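Side-chain contacts in putative GH105 family protein (PDB 3QWT), which is of unknown function but probably releases unsaturated uronic acid residues from the ends of oligosaccharides: residues Y80-D85 against Y376-F381; P177-G182 against L245-L250; H282-D287 against H349-Y354. All blocks are in the same frame, centred on the assembly; numbering follows the deposited sequence.

Contact 1 (Y80-D85 against Y376-F381); sequences YQQTGD and YLRNYF
The carboxamide of Gln82 reaches across to the 376-381 segment and touches three of its side chains. Its oxygen lies against the aliphatic root of Leu377, with Gln82 OE1 3.6 Å from Leu377 CB and a little farther from CD1 of the same leucine. On the amide's nitrogen end, Gln82 NE2 is 3.8 Å from Arg378 CG, a contact with the methylene part of the arginine. The ring of Phe381 turns its edge to the amide: Phe381 CE2 stands 3.9 Å from Gln82 CD, which lies in the ring plane, and the two flat groups are almost perpendicular (86°). Gln82 can span the gap because CG is anti to the backbone N (chi1 -179°) and the chain beyond it stays extended. Its amide nitrogen also donates to Thr374 O, one turn back along helix 363-377, and this bond fixes the amide against the helix end. In the alpha/alpha toroid, helices 67-83 and 363-377, one early and one last in the chain, run side by side, and the contact joins their C-terminal ends, where the ring closes on itself. Behind Gln82 the first helix stops at Gly84, and Thr83 OG1 accepts from Asp85 N at 3.1 Å, forming an ST turn. The second subunit packs against the contact: Arg378 NH1 forms a salt bridge with Glu135 of that subunit, and Trp133 of the same subunit meets the Phe381 ring edge-to-face. The C-terminal carboxylate of Phe381 takes hydrogen bonds from Lys107 and Trp137 of that neighbour.

Contact 2 (P177-G182 against L245-L250); sequences PLAKIG and LELLDL
Lys180 NZ is held by a salt bridge to Glu123 OE2 and by a cation-pi interaction with Tyr120, while the methylenes of the same side chain lie against Leu247. The meeting joins helices 170-184 and 231-248, neighbours in the helical ring of the alpha/alpha toroid, near their C-terminal ends. Leu247 supplies the contact from helix 231-248. Its CD1 branch settles on the backbone of the facing helix, 3.7 Å from Lys180 CA, and also touches Lys180 CB. On one flank of this spot, Ala179 CB approaches Leu247 CD1 to 4.0 Å. The backbones come to 7.0 Å between Lys180 CA and Leu247 CA, consistent with the small methyl of Ala179 leaving room for the leucine. The lysine crosses the leucine at about a right angle, bending at chi2 (59°) before its chain straightens toward the carboxylate of Glu123. Helix 114-125, which carries Tyr120 and Glu123, thus anchors the ammonium group of this buried lysine, while its aliphatic chain packs on Leu247. One residue earlier, Glu246 forms salt bridges to Lys306 and Lys310. The second branch of the leucine meets the lysine farther along its chain, with Leu247 CD2 4.0 Å from Lys180 CD.

Contact 3 (H282-D287 against H349-Y354); sequences HTLLDD and HDLDFY
Thr283 makes a light touch on the end of the 349-354 segment, its CG2 methyl lying 4.1 Å from Tyr354 O. The backbone of this threonine is hydrogen-bonded to Ala231 and Tyr291, which tie the loop to the start of helix 231-248 and to the chain that follows. Leu284, next in line, carries most of the contact and pushes its branched end between Leu351 and Tyr354. Toward Leu351 the fit is tight: Leu284 CG and Leu351 CD2 are modelled 3.4 Å apart, and Leu284 itself has a nearly eclipsed chi2 (-1°), so the exact placement of its methyls is doubtful. Toward Tyr354 the spacing is ordinary, with Leu284 CD1 3.7 Å from Tyr354 CB; the leucine meets the tyrosine at its root, and the two side chains cross at about a right angle. The tyrosine's ring leads off from there, one face taken by Phe353 CD2, and its hydroxyl is hydrogen-bonded to His215 and Gly348. Asp350 N-caps the short helix 351-355 that carries both partners, its OD1 accepting from Phe353 N at 3.0 Å. Leu284 also opens a type I beta turn, closed by Asp287 N donating to Leu284 O at 2.9 Å. The side chain of Asp286, within the turn, forms a salt bridge with Arg229. Asp287 bridges to Arg355, which Asp352 shares; the arginine probably balances these two negative charges, and its bridge to Asp287 ties loop to helix alongside the leucine packing.

Contacts 1 and 2 lie at the same end of the toroid, their centres 21 Å apart and their nearest atoms about 6 Å apart; Tyr120 spans the interval, touching Gln81 of the 80-85 segment and Lys180 of contact 2. Contact 3 sits across the chain's centre, its centre 35 Å from that of contact 1 and 32 Å from that of contact 2. Helix 231-248 connects the two ends, from Ala231 beside 282-287 to Leu247. In related toroid hydrolases loops at one end form the substrate cleft; contact 3 is probably the nearest to it, though no site is established here. Glycerol, probably from the crystallisation liquor, lies about 4 Å from the Arg378 side chain and on Glu246 OE1.

Contact 1 (Y80-D85 against Y376-F381)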
loop_
_atom_site.group_PDB
_atom_site.type_symbol
_atom_site.label_atom_id
_atom_site.label_comp_id
_atom_site.label_asym_id
_atom_site.label_seq_id
_atom_site.Cartn_x
_atom_site.Cartn_y
_atom_site.Cartn_z
ATOM N N TYR A 80 8.554 -33.394 -16.759
ATOM C CA TYR A 80 9.696 -32.509 -16.948
ATOM C C TYR A 80 9.819 -31.544 -15.769
ATOM O O TYR A 80 10.901 -31.337 -15.217
ATOM C CB TYR A 80 9.590 -31.709 -18.259
ATOM C CG TYR A 80 10.501 -30.499 -18.264
ATOM C CD1 TYR A 80 11.887 -30.647 -18.309
ATOM C CD2 TYR A 80 9.990 -29.223 -18.187
ATOM C CE1 TYR A 80 12.739 -29.538 -18.294
ATOM C CE2 TYR A 80 10.827 -28.116 -18.168
ATOM C CZ TYR A 80 12.198 -28.280 -18.216
ATOM O OH TYR A 80 13.026 -27.181 -18.201
ATOM N N GLN A 81 8.702 -30.950 -15.385
ATOM C CA GLN A 81 8.710 -29.964 -14.315
ATOM C C GLN A 81 9.289 -30.520 -13.013
ATOM O O GLN A 81 10.024 -29.830 -12.317
ATOM C CB GLN A 81 7.301 -29.429 -14.090
ATOM C CG GLN A 81 7.197 -28.381 -12.978
ATOM C CD GLN A 81 5.782 -27.850 -12.837
ATOM O OE1 GLN A 81 4.848 -28.613 -12.555
ATOM N NE2 GLN A 81 5.608 -26.546 -13.068
ATOM N N GLN A 82 8.953 -31.768 -12.696
ATOM C CA GLN A 82 9.401 -32.408 -11.455
ATOM C C GLN A 82 10.865 -32.858 -11.464
ATOM O O GLN A 82 11.561 -32.699 -10.459
ATOM C CB GLN A 82 8.501 -33.603 -11.116
ATOM C CG GLN A 82 8.859 -34.319 -9.829
ATOM C CD GLN A 82 8.200 -35.687 -9.744
ATOM O OE1 GLN A 82 8.852 -36.705 -9.930
ATOM N NE2 GLN A 82 6.895 -35.711 -9.497
ATOM N N THR A 83 11.326 -33.400 -12.590
ATOM C CA THR A 83 12.655 -34.007 -12.665
ATOM C C THR A 83 13.701 -33.281 -13.516
ATOM O O THR A 83 14.881 -33.629 -13.459
ATOM C CB THR A 83 12.560 -35.364 -13.287
ATOM O OG1 THR A 83 12.279 -35.189 -14.680
ATOM C CG2 THR A 83 11.441 -36.189 -12.614
ATOM N N GLY A 84 13.277 -32.316 -14.326
ATOM C CA GLY A 84 14.173 -31.615 -15.239
ATOM C C GLY A 84 14.699 -32.443 -16.412
ATOM O O GLY A 84 15.647 -32.034 -17.091
ATOM N N ASP A 85 14.085 -33.606 -16.638
ATOM C CA ASP A 85 14.443 -34.533 -17.723
ATOM C C ASP A 85 14.471 -33.879 -19.110
ATOM O O ASP A 85 13.423 -33.586 -19.683
ATOM C CB ASP A 85 13.450 -35.705 -17.720
ATOM C CG ASP A 85 13.844 -36.820 -18.668
ATOM O OD1 ASP A 85 13.978 -37.968 -18.200
ATOM O OD2 ASP A 85 14.001 -36.554 -19.875
ATOM N N TYR A 376 2.339 -39.660 -8.351
ATOM C CA TYR A 376 2.630 -40.773 -7.452
ATOM C C TYR A 376 4.114 -40.814 -7.067
ATOM O O TYR A 376 4.468 -41.230 -5.955
ATOM C CB TYR A 376 2.202 -42.095 -8.080
ATOM C CG TYR A 376 2.178 -43.261 -7.106
ATOM C CD1 TYR A 376 3.123 -44.285 -7.191
ATOM C CD2 TYR A 376 1.207 -43.343 -6.111
ATOM C CE1 TYR A 376 3.107 -45.343 -6.321
ATOM C CE2 TYR A 376 1.182 -44.416 -5.225
ATOM C CZ TYR A 376 2.139 -45.411 -5.339
ATOM O OH TYR A 376 2.139 -46.486 -4.473
ATOM N N LEU A 377 4.971 -40.367 -7.987
ATOM C CA LEU A 377 6.402 -40.245 -7.726
ATOM C C LEU A 377 6.709 -39.317 -6.557
ATOM O O LEU A 377 7.743 -39.463 -5.908
ATOM C CB LEU A 377 7.156 -39.761 -8.969
ATOM C CG LEU A 377 7.708 -40.877 -9.872
ATOM C CD1 LEU A 377 8.387 -40.288 -11.090
ATOM C CD2 LEU A 377 8.672 -41.796 -9.120
ATOM N N ARG A 378 5.831 -38.359 -6.289
ATOM C CA ARG A 378 6.059 -37.457 -5.158
ATOM C C ARG A 378 6.124 -38.230 -3.849
ATOM O O ARG A 378 6.813 -37.822 -2.922
ATOM C CB ARG A 378 5.011 -36.346 -5.087
ATOM C CG ARG A 378 5.159 -35.291 -6.179
ATOM C CD ARG A 378 4.172 -34.156 -5.958
ATOM N NE ARG A 378 4.577 -33.283 -4.857
ATOM C CZ ARG A 378 5.468 -32.300 -4.980
ATOM N NH1 ARG A 378 5.786 -31.540 -3.935
ATOM N NH2 ARG A 378 6.045 -32.078 -6.156
ATOM N N ASN A 379 5.420 -39.356 -3.786
ATOM C CA ASN A 379 5.557 -40.278 -2.652
ATOM C C ASN A 379 6.975 -40.826 -2.447
ATOM O O ASN A 379 7.266 -41.424 -1.410
ATOM C CB ASN A 379 4.572 -41.444 -2.763
ATOM C CG ASN A 379 3.164 -41.047 -2.397
ATOM O OD1 ASN A 379 2.950 -40.055 -1.713
ATOM N ND2 ASN A 379 2.193 -41.825 -2.849
ATOM N N TYR A 380 7.857 -40.625 -3.423
ATOM C CA TYR A 380 9.226 -41.119 -3.288
ATOM C C TYR A 380 10.222 -40.029 -2.918
ATOM O O TYR A 380 11.431 -40.223 -3.019
ATOM C CB TYR A 380 9.667 -41.869 -4.546
ATOM C CG TYR A 380 8.834 -43.091 -4.784
ATOM C CD1 TYR A 380 7.511 -42.975 -5.179
ATOM C CD2 TYR A 380 9.353 -44.365 -4.586
ATOM C CE1 TYR A 380 6.730 -44.090 -5.379
ATOM C CE2 TYR A 380 8.578 -45.486 -4.782
ATOM C CZ TYR A 380 7.265 -45.343 -5.179
ATOM O OH TYR A 380 6.471 -46.444 -5.384
ATOM N N PHE A 381 9.707 -38.872 -2.512
ATOM C CA PHE A 381 10.543 -37.859 -1.890
ATOM C C PHE A 381 10.340 -37.995 -0.395
ATOM O O PHE A 381 9.202 -38.203 0.055
ATOM C CB PHE A 381 10.140 -36.464 -2.354
ATOM C CG PHE A 381 10.373 -36.233 -3.814
ATOM C CD1 PHE A 381 11.652 -36.030 -4.298
ATOM C CD2 PHE A 381 9.315 -36.223 -4.700
ATOM C CE1 PHE A 381 11.869 -35.811 -5.645
ATOM C CE2 PHE A 381 9.523 -36.011 -6.038
ATOM C CZ PHE A 381 10.802 -35.804 -6.518
ATOM O OXT PHE A 381 11.292 -37.906 0.380
#

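Contact 2 (P177-G182 against L245-L250)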
loop_
_atom_site.group_PDB
_atom_site.type_symbol
_atom_site.label_atom_id
_atom_site.label_comp_id
_atom_site.label_asym_id
_atom_site.label_seq_id
_atom_site.Cartn_x
_atom_site.Cartn_y
_atom_site.Cartn_z
ATOM N N PRO A 177 -6.097 -23.579 -19.608
ATOM C CA PRO A 177 -5.071 -22.824 -20.347
ATOM C C PRO A 177 -5.271 -21.321 -20.231
ATOM O O PRO A 177 -4.301 -20.578 -20.090
ATOM C CB PRO A 177 -5.277 -23.274 -21.797
ATOM C CG PRO A 177 -5.836 -24.662 -21.674
ATOM C CD PRO A 177 -6.658 -24.687 -20.410
ATOM N N LEU A 178 -6.519 -20.876 -20.289
ATOM C CA LEU A 178 -6.806 -19.445 -20.192
ATOM C C LEU A 178 -6.401 -18.869 -18.833
ATOM O O LEU A 178 -5.758 -17.834 -18.754
ATOM C CB LEU A 178 -8.281 -19.165 -20.460
ATOM C CG LEU A 178 -8.675 -17.712 -20.235
ATOM C CD1 LEU A 178 -7.943 -16.759 -21.213
ATOM C CD2 LEU A 178 -10.175 -17.589 -20.369
ATOM N N ALA A 179 -6.784 -19.558 -17.768
ATOM C CA ALA A 179 -6.323 -19.248 -16.421
ATOM C C ALA A 179 -4.794 -19.155 -16.340
ATOM O O ALA A 179 -4.245 -18.207 -15.783
ATOM C CB ALA A 179 -6.817 -20.314 -15.457
ATOM N N LYS A 180 -4.096 -20.140 -16.882
ATOM C CA LYS A 180 -2.651 -20.151 -16.703
ATOM C C LYS A 180 -2.053 -18.927 -17.398
ATOM O O LYS A 180 -1.232 -18.200 -16.819
ATOM C CB LYS A 180 -2.030 -21.455 -17.200
ATOM C CG LYS A 180 -0.503 -21.421 -17.319
ATOM C CD LYS A 180 0.180 -21.120 -15.996
ATOM C CE LYS A 180 1.702 -21.329 -16.096
ATOM N NZ LYS A 180 2.479 -20.986 -14.846
ATOM N N ILE A 181 -2.513 -18.674 -18.616
ATOM C CA ILE A 181 -2.005 -17.549 -19.389
ATOM C C ILE A 181 -2.307 -16.227 -18.688
ATOM O O ILE A 181 -1.480 -15.318 -18.690
ATOM C CB ILE A 181 -2.590 -17.542 -20.821
ATOM C CG1 ILE A 181 -2.149 -18.806 -21.554
ATOM C CG2 ILE A 181 -2.115 -16.317 -21.588
ATOM C CD1 ILE A 181 -2.587 -18.858 -22.990
ATOM N N GLY A 182 -3.489 -16.139 -18.080
ATOM C CA GLY A 182 -3.910 -14.943 -17.375
ATOM C C GLY A 182 -2.956 -14.627 -16.235
ATOM O O GLY A 182 -2.491 -13.497 -16.079
ATOM N N LEU A 245 -7.033 -24.677 -8.606
ATOM C CA LEU A 245 -6.893 -24.170 -7.250
ATOM C C LEU A 245 -5.462 -23.761 -6.955
ATOM O O LEU A 245 -5.194 -22.760 -6.273
ATOM C CB LEU A 245 -7.317 -25.219 -6.244
ATOM C CG LEU A 245 -8.820 -25.412 -6.084
ATOM C CD1 LEU A 245 -9.069 -26.499 -5.052
ATOM C CD2 LEU A 245 -9.477 -24.107 -5.683
ATOM N N GLU A 246 -4.533 -24.553 -7.460
ATOM C CA GLU A 246 -3.133 -24.295 -7.205
ATOM C C GLU A 246 -2.718 -23.019 -7.932
ATOM O O GLU A 246 -1.992 -22.194 -7.373
ATOM C CB GLU A 246 -2.298 -25.493 -7.656
ATOM C CG GLU A 246 -0.801 -25.298 -7.550
ATOM C CD GLU A 246 -0.047 -26.558 -7.964
ATOM O OE1 GLU A 246 0.469 -27.250 -7.073
ATOM O OE2 GLU A 246 -0.001 -26.863 -9.175
ATOM N N LEU A 247 -3.180 -22.873 -9.176
ATOM C CA LEU A 247 -3.064 -21.624 -9.900
ATOM C C LEU A 247 -3.615 -20.439 -9.105
ATOM O O LEU A 247 -2.958 -19.407 -9.004
ATOM C CB LEU A 247 -3.758 -21.692 -11.259
ATOM C CG LEU A 247 -2.824 -21.912 -12.450
ATOM C CD1 LEU A 247 -3.622 -22.078 -13.730
ATOM C CD2 LEU A 247 -1.823 -20.768 -12.571
ATOM N N LEU A 248 -4.814 -20.583 -8.548
ATOM C CA LEU A 248 -5.483 -19.439 -7.933
ATOM C C LEU A 248 -4.793 -19.006 -6.649
ATOM O O LEU A 248 -4.778 -17.821 -6.315
ATOM C CB LEU A 248 -6.963 -19.725 -7.664
ATOM C CG LEU A 248 -7.909 -19.705 -8.866
ATOM C CD1 LEU A 248 -9.328 -20.144 -8.478
ATOM C CD2 LEU A 248 -7.929 -18.359 -9.511
ATOM N N ASP A 249 -4.233 -19.971 -5.933
ATOM C CA ASP A 249 -3.502 -19.692 -4.702
ATOM C C ASP A 249 -4.310 -18.815 -3.727
ATOM O O ASP A 249 -3.759 -17.911 -3.121
ATOM C CB ASP A 249 -2.144 -19.034 -5.036
ATOM C CG ASP A 249 -1.191 -19.018 -3.851
ATOM O OD1 ASP A 249 -1.414 -19.791 -2.887
ATOM O OD2 ASP A 249 -0.223 -18.230 -3.879
ATOM N N LEU A 250 -5.610 -19.086 -3.589
ATOM C CA LEU A 250 -6.489 -18.303 -2.707
ATOM C C LEU A 250 -6.373 -18.719 -1.237
ATOM O O LEU A 250 -6.085 -19.877 -0.951
ATOM C CB LEU A 250 -7.940 -18.435 -3.162
ATOM C CG LEU A 250 -8.188 -17.962 -4.588
ATOM C CD1 LEU A 250 -9.644 -18.152 -4.982
ATOM C CD2 LEU A 250 -7.788 -16.509 -4.697
#

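Contact 3 (H282-D287 against H349-Y354)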
loop_
_atom_site.group_PDB
_atom_site.type_symbol
_atom_site.label_atom_id
_atom_site.label_comp_id
_atom_site.label_asym_id
_atom_site.label_seq_id
_atom_site.Cartn_x
_atom_site.Cartn_y
_atom_site.Cartn_z
ATOM N N HIS A 282 -15.625 -47.697 -14.108
ATOM C CA HIS A 282 -16.446 -47.990 -15.284
ATOM C C HIS A 282 -16.673 -46.757 -16.181
ATOM O O HIS A 282 -16.839 -45.632 -15.690
ATOM C CB HIS A 282 -17.781 -48.599 -14.857
ATOM C CG HIS A 282 -17.642 -49.865 -14.071
ATOM N ND1 HIS A 282 -17.491 -51.102 -14.669
ATOM C CD2 HIS A 282 -17.641 -50.094 -12.736
ATOM C CE1 HIS A 282 -17.404 -52.032 -13.737
ATOM N NE2 HIS A 282 -17.497 -51.448 -12.554
ATOM N N THR A 283 -16.680 -46.980 -17.495
ATOM C CA THR A 283 -16.746 -45.892 -18.468
ATOM C C THR A 283 -18.059 -45.125 -18.339
ATOM O O THR A 283 -18.120 -43.916 -18.595
ATOM C CB THR A 283 -16.517 -46.387 -19.912
ATOM O OG1 THR A 283 -16.199 -45.275 -20.751
ATOM C CG2 THR A 283 -17.750 -47.101 -20.455
ATOM N N LEU A 284 -19.114 -45.829 -17.944
ATOM C CA LEU A 284 -20.257 -45.165 -17.333
ATOM C C LEU A 284 -20.143 -45.483 -15.862
ATOM O O LEU A 284 -20.327 -46.636 -15.458
ATOM C CB LEU A 284 -21.576 -45.669 -17.884
ATOM C CG LEU A 284 -22.304 -44.876 -18.968
ATOM C CD1 LEU A 284 -21.570 -43.611 -19.354
ATOM C CD2 LEU A 284 -22.570 -45.760 -20.179
ATOM N N LEU A 285 -19.825 -44.458 -15.074
ATOM C CA LEU A 285 -19.386 -44.635 -13.696
ATOM C C LEU A 285 -20.398 -45.353 -12.828
ATOM O O LEU A 285 -20.017 -46.039 -11.888
ATOM C CB LEU A 285 -19.046 -43.293 -13.048
ATOM C CG LEU A 285 -17.841 -42.516 -13.597
ATOM C CD1 LEU A 285 -17.792 -41.080 -12.987
ATOM C CD2 LEU A 285 -16.531 -43.272 -13.349
ATOM N N ASP A 286 -21.682 -45.155 -13.116
ATOM C CA ASP A 286 -22.760 -45.759 -12.330
ATOM C C ASP A 286 -23.353 -46.999 -13.026
ATOM O O ASP A 286 -24.453 -47.448 -12.697
ATOM C CB ASP A 286 -23.846 -44.718 -12.017
ATOM C CG ASP A 286 -24.474 -44.118 -13.272
ATOM O OD1 ASP A 286 -23.839 -44.141 -14.353
ATOM O OD2 ASP A 286 -25.609 -43.614 -13.173
ATOM N N ASP A 287 -22.609 -47.546 -13.985
ATOM C CA ASP A 287 -23.014 -48.753 -14.706
ATOM C C ASP A 287 -21.922 -49.827 -14.588
ATOM O O ASP A 287 -21.017 -49.899 -15.415
ATOM C CB ASP A 287 -23.304 -48.429 -16.181
ATOM C CG ASP A 287 -23.847 -49.627 -16.953
ATOM O OD1 ASP A 287 -23.754 -50.759 -16.432
ATOM O OD2 ASP A 287 -24.357 -49.440 -18.085
ATOM N N HIS A 349 -26.507 -39.115 -27.158
ATOM C CA HIS A 349 -27.922 -38.817 -26.980
ATOM C C HIS A 349 -28.631 -39.975 -26.285
ATOM O O HIS A 349 -29.786 -39.862 -25.897
ATOM C CB HIS A 349 -28.576 -38.446 -28.310
ATOM C CG HIS A 349 -28.074 -37.152 -28.875
ATOM N ND1 HIS A 349 -28.780 -35.971 -28.777
ATOM C CD2 HIS A 349 -26.922 -36.845 -29.520
ATOM C CE1 HIS A 349 -28.090 -34.999 -29.349
ATOM N NE2 HIS A 349 -26.957 -35.502 -29.807
ATOM N N ASP A 350 -27.911 -41.077 -26.112
ATOM C CA ASP A 350 -28.350 -42.172 -25.248
ATOM C C ASP A 350 -27.137 -42.808 -24.572
ATOM O O ASP A 350 -25.998 -42.590 -24.993
ATOM C CB ASP A 350 -29.175 -43.230 -26.021
ATOM C CG ASP A 350 -28.433 -43.800 -27.223
ATOM O OD1 ASP A 350 -27.180 -43.825 -27.209
ATOM O OD2 ASP A 350 -29.110 -44.222 -28.189
ATOM N N LEU A 351 -27.392 -43.592 -23.530
ATOM C CA LEU A 351 -26.347 -44.271 -22.770
ATOM C C LEU A 351 -25.550 -45.276 -23.604
ATOM O O LEU A 351 -24.324 -45.302 -23.562
ATOM C CB LEU A 351 -26.954 -44.964 -21.545
ATOM C CG LEU A 351 -26.942 -44.155 -20.254
ATOM C CD1 LEU A 351 -27.819 -44.789 -19.180
ATOM C CD2 LEU A 351 -25.515 -44.033 -19.781
ATOM N N ASP A 352 -26.251 -46.103 -24.362
ATOM C CA ASP A 352 -25.578 -47.076 -25.207
ATOM C C ASP A 352 -24.420 -46.438 -25.977
ATOM O O ASP A 352 -23.366 -47.058 -26.151
ATOM C CB ASP A 352 -26.574 -47.727 -26.168
ATOM C CG ASP A 352 -27.300 -48.910 -25.547
ATOM O OD1 ASP A 352 -26.871 -49.382 -24.477
ATOM O OD2 ASP A 352 -28.289 -49.378 -26.143
ATOM N N PHE A 353 -24.617 -45.195 -26.420
ATOM C CA PHE A 353 -23.602 -44.481 -27.191
ATOM C C PHE A 353 -22.253 -44.520 -26.484
ATOM O O PHE A 353 -21.221 -44.706 -27.114
ATOM C CB PHE A 353 -24.031 -43.031 -27.436
ATOM C CG PHE A 353 -22.922 -42.140 -27.911
ATOM C CD1 PHE A 353 -22.746 -41.884 -29.263
ATOM C CD2 PHE A 353 -22.058 -41.552 -27.010
ATOM C CE1 PHE A 353 -21.722 -41.051 -29.702
ATOM C CE2 PHE A 353 -21.033 -40.717 -27.444
ATOM C CZ PHE A 353 -20.864 -40.466 -28.787
ATOM N N TYR A 354 -22.278 -44.342 -25.168
ATOM C CA TYR A 354 -21.060 -44.333 -24.374
ATOM C C TYR A 354 -20.524 -45.735 -24.186
ATOM O O TYR A 354 -19.314 -45.935 -24.086
ATOM C CB TYR A 354 -21.319 -43.676 -23.016
ATOM C CG TYR A 354 -21.554 -42.198 -23.152
ATOM C CD1 TYR A 354 -20.488 -41.307 -23.182
ATOM C CD2 TYR A 354 -22.835 -41.695 -23.298
ATOM C CE1 TYR A 354 -20.698 -39.955 -23.331
ATOM C CE2 TYR A 354 -23.058 -40.348 -23.454
ATOM C CZ TYR A 354 -21.985 -39.479 -23.464
ATOM O OH TYR A 354 -22.199 -38.134 -23.614
#